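Local coordinates for protein putative Zn-dependent exopeptidase (Bacteroides vulgatus ATCC 8482, PDB 3GUX) that probably acts as a zinc-dependent aminopeptidase of family M28, removing residues one at a time from the N-terminal end of peptides, at residues K228-A233 / P264-I269. Sequence-based numbering, arbitrary orientation.
Sequences KIWKKA and PCVDII
In the alpha/beta core of this M28 peptidase, Ile229 and Trp230 of helix 223-236 pack on Val266 and Ile268 of strand 265-269, an outermost strand of the mixed six-stranded sheet. The axes of the two segments approach to 11.1 Å, with their N-to-C directions 44° apart, and the gap is bridged mainly by side chains. Ile229 meets Val266 tip to tip: its CD1 sits 4.1 Å from Val266 CB and at similar range from both valine methyls. Its CG1 branch lies beside the backbone N (chi1 -67°), while the other branch, CG2, touches Ile268 CD1 at 4.1 Å, so the two branches serve Val266 and Ile268, two residues apart on the strand. Trp230 starts from the flank of the helix and brings the far end of its six-membered ring to the same pair. CZ3 lies 4.0 Å from Val266 CG1, and CH2 lies 4.1 Å from Ile268 CG1; both aliphatic chains slide past the indole in the opposite direction and approach it obliquely. Val266 CG1, anti to the backbone N (chi1 -178°), touches both Trp230 CZ3 and Ile229 CD1. The CB of Asp267, between Val266 and Ile268, points away from the helix. The side-chain contacts are apolar and the touching residues buried; Trp230 CH2 also lies 4.2 Å from the backbone carbonyl oxygen Asp267 O. The indole N-H is satisfied elsewhere: NE1 donates to Phe212 O, which probably helps fix the ring's rotation. Phe242 meets the indole edge-to-face and also touches Ile268, closing the cluster from strand 242-244. On the sheet, parallel strand 198-203 pairs with 265-269 and adds Ile200, which touches both Ile229 and Ile268, while Val309 of helix 296-311 packs against Ile229, joining the two helices beside this edge strand.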
loop_
_atom_site.group_PDB
_atom_site.type_symbol
_atom_site.label_atom_id
_atom_site.label_comp_id
_atom_site.label_asym_id
_atom_site.label_seq_id
_atom_site.Cartn_x
_atom_site.Cartn_y
_atom_site.Cartn_z
ATOM N N LYS A 228 6.432 -5.833 14.834
ATOM C CA LYS A 228 7.590 -6.277 14.054
ATOM C C LYS A 228 8.115 -5.163 13.169
ATOM O O LYS A 228 9.317 -4.920 13.083
ATOM C CB LYS A 228 7.177 -7.464 13.182
ATOM C CG LYS A 228 8.297 -8.138 12.410
ATOM C CD LYS A 228 7.770 -9.002 11.267
ATOM C CE LYS A 228 6.857 -10.113 11.734
ATOM N NZ LYS A 228 6.479 -10.999 10.604
ATOM N N ILE A 229 7.189 -4.519 12.469
ATOM C CA ILE A 229 7.476 -3.428 11.574
ATOM C C ILE A 229 8.051 -2.224 12.350
ATOM O O ILE A 229 9.060 -1.638 11.949
ATOM C CB ILE A 229 6.186 -3.042 10.765
ATOM C CG1 ILE A 229 5.799 -4.183 9.802
ATOM C CG2 ILE A 229 6.388 -1.737 10.021
ATOM C CD1 ILE A 229 4.310 -4.124 9.226
ATOM N N TRP A 230 7.437 -1.888 13.483
ATOM C CA TRP A 230 7.916 -0.764 14.292
ATOM C C TRP A 230 9.281 -1.084 14.899
ATOM O O TRP A 230 10.114 -0.194 15.016
ATOM C CB TRP A 230 6.912 -0.375 15.376
ATOM C CG TRP A 230 5.914 0.693 14.994
ATOM C CD1 TRP A 230 5.710 1.882 15.644
ATOM C CD2 TRP A 230 4.977 0.679 13.898
ATOM N NE1 TRP A 230 4.705 2.587 15.044
ATOM C CE2 TRP A 230 4.244 1.878 13.967
ATOM C CE3 TRP A 230 4.699 -0.223 12.863
ATOM C CZ2 TRP A 230 3.263 2.212 13.028
ATOM C CZ3 TRP A 230 3.713 0.097 11.950
ATOM C CH2 TRP A 230 3.005 1.299 12.045
ATOM N N LYS A 231 9.498 -2.357 15.246
ATOM C CA LYS A 231 10.781 -2.865 15.727
ATOM C C LYS A 231 11.873 -2.615 14.715
ATOM O O LYS A 231 12.925 -2.087 15.048
ATOM C CB LYS A 231 10.715 -4.389 16.023
ATOM C CG LYS A 231 11.963 -5.017 16.621
ATOM C CD LYS A 231 11.789 -6.555 16.849
ATOM C CE LYS A 231 13.144 -7.202 17.235
ATOM N NZ LYS A 231 13.096 -8.673 17.137
ATOM N N LYS A 232 11.610 -2.979 13.465
ATOM C CA LYS A 232 12.612 -2.825 12.411
ATOM C C LYS A 232 12.948 -1.370 12.159
ATOM O O LYS A 232 14.110 -1.024 11.972
ATOM C CB LYS A 232 12.151 -3.494 11.116
ATOM C CG LYS A 232 13.194 -3.436 9.964
ATOM C CD LYS A 232 14.474 -4.173 10.241
ATOM C CE LYS A 232 14.318 -5.677 10.248
ATOM N NZ LYS A 232 15.683 -6.274 10.420
ATOM N N ALA A 233 11.941 -0.524 12.183
ATOM C CA ALA A 233 12.116 0.893 11.958
ATOM C C ALA A 233 13.105 1.469 12.982
ATOM O O ALA A 233 14.034 2.211 12.628
ATOM C CB ALA A 233 10.786 1.585 12.031
ATOM N N PRO A 264 -4.368 -10.596 8.428
ATOM C CA PRO A 264 -4.118 -9.439 9.292
ATOM C C PRO A 264 -3.379 -8.362 8.476
ATOM O O PRO A 264 -2.486 -8.676 7.695
ATOM C CB PRO A 264 -3.211 -9.983 10.374
ATOM C CG PRO A 264 -2.582 -11.193 9.751
ATOM C CD PRO A 264 -3.684 -11.793 8.948
ATOM N N CYS A 265 -3.772 -7.117 8.639
ATOM C CA CYS A 265 -3.231 -6.084 7.813
ATOM C C CYS A 265 -2.944 -4.848 8.627
ATOM O O CYS A 265 -3.836 -4.327 9.305
ATOM C CB CYS A 265 -4.227 -5.773 6.715
ATOM S SG CYS A 265 -3.555 -4.745 5.464
ATOM N N VAL A 266 -1.706 -4.365 8.514
ATOM C CA VAL A 266 -1.214 -3.232 9.283
ATOM C C VAL A 266 -1.316 -1.949 8.486
ATOM O O VAL A 266 -0.790 -1.867 7.383
ATOM C CB VAL A 266 0.291 -3.457 9.718
ATOM C CG1 VAL A 266 0.793 -2.319 10.542
ATOM C CG2 VAL A 266 0.458 -4.764 10.521
ATOM N N ASP A 267 -1.960 -0.936 9.053
ATOM C CA ASP A 267 -2.013 0.374 8.430
ATOM C C ASP A 267 -0.859 1.266 8.948
ATOM O O ASP A 267 -0.760 1.506 10.164
ATOM C CB ASP A 267 -3.379 1.015 8.706
ATOM C CG ASP A 267 -3.678 2.210 7.812
ATOM O OD1 ASP A 267 -2.880 2.540 6.880
ATOM O OD2 ASP A 267 -4.738 2.833 8.040
ATOM N N ILE A 268 0.033 1.699 8.039
ATOM C CA ILE A 268 1.099 2.663 8.328
ATOM C C ILE A 268 0.502 3.966 7.811
ATOM O O ILE A 268 0.446 4.155 6.595
ATOM C CB ILE A 268 2.449 2.344 7.617
ATOM C CG1 ILE A 268 2.912 0.908 7.965
ATOM C CG2 ILE A 268 3.492 3.419 7.945
ATOM C CD1 ILE A 268 4.267 0.486 7.272
ATOM N N ILE A 269 0.046 4.818 8.735
ATOM C CA ILE A 269 -0.723 6.021 8.435
ATOM C C ILE A 269 -0.305 7.167 9.359
ATOM O O ILE A 269 -0.144 6.978 10.552
ATOM C CB ILE A 269 -2.259 5.751 8.526
ATOM C CG1 ILE A 269 -3.096 6.991 8.123
ATOM C CG2 ILE A 269 -2.644 5.187 9.918
ATOM C CD1 ILE A 269 -4.616 6.701 7.882
#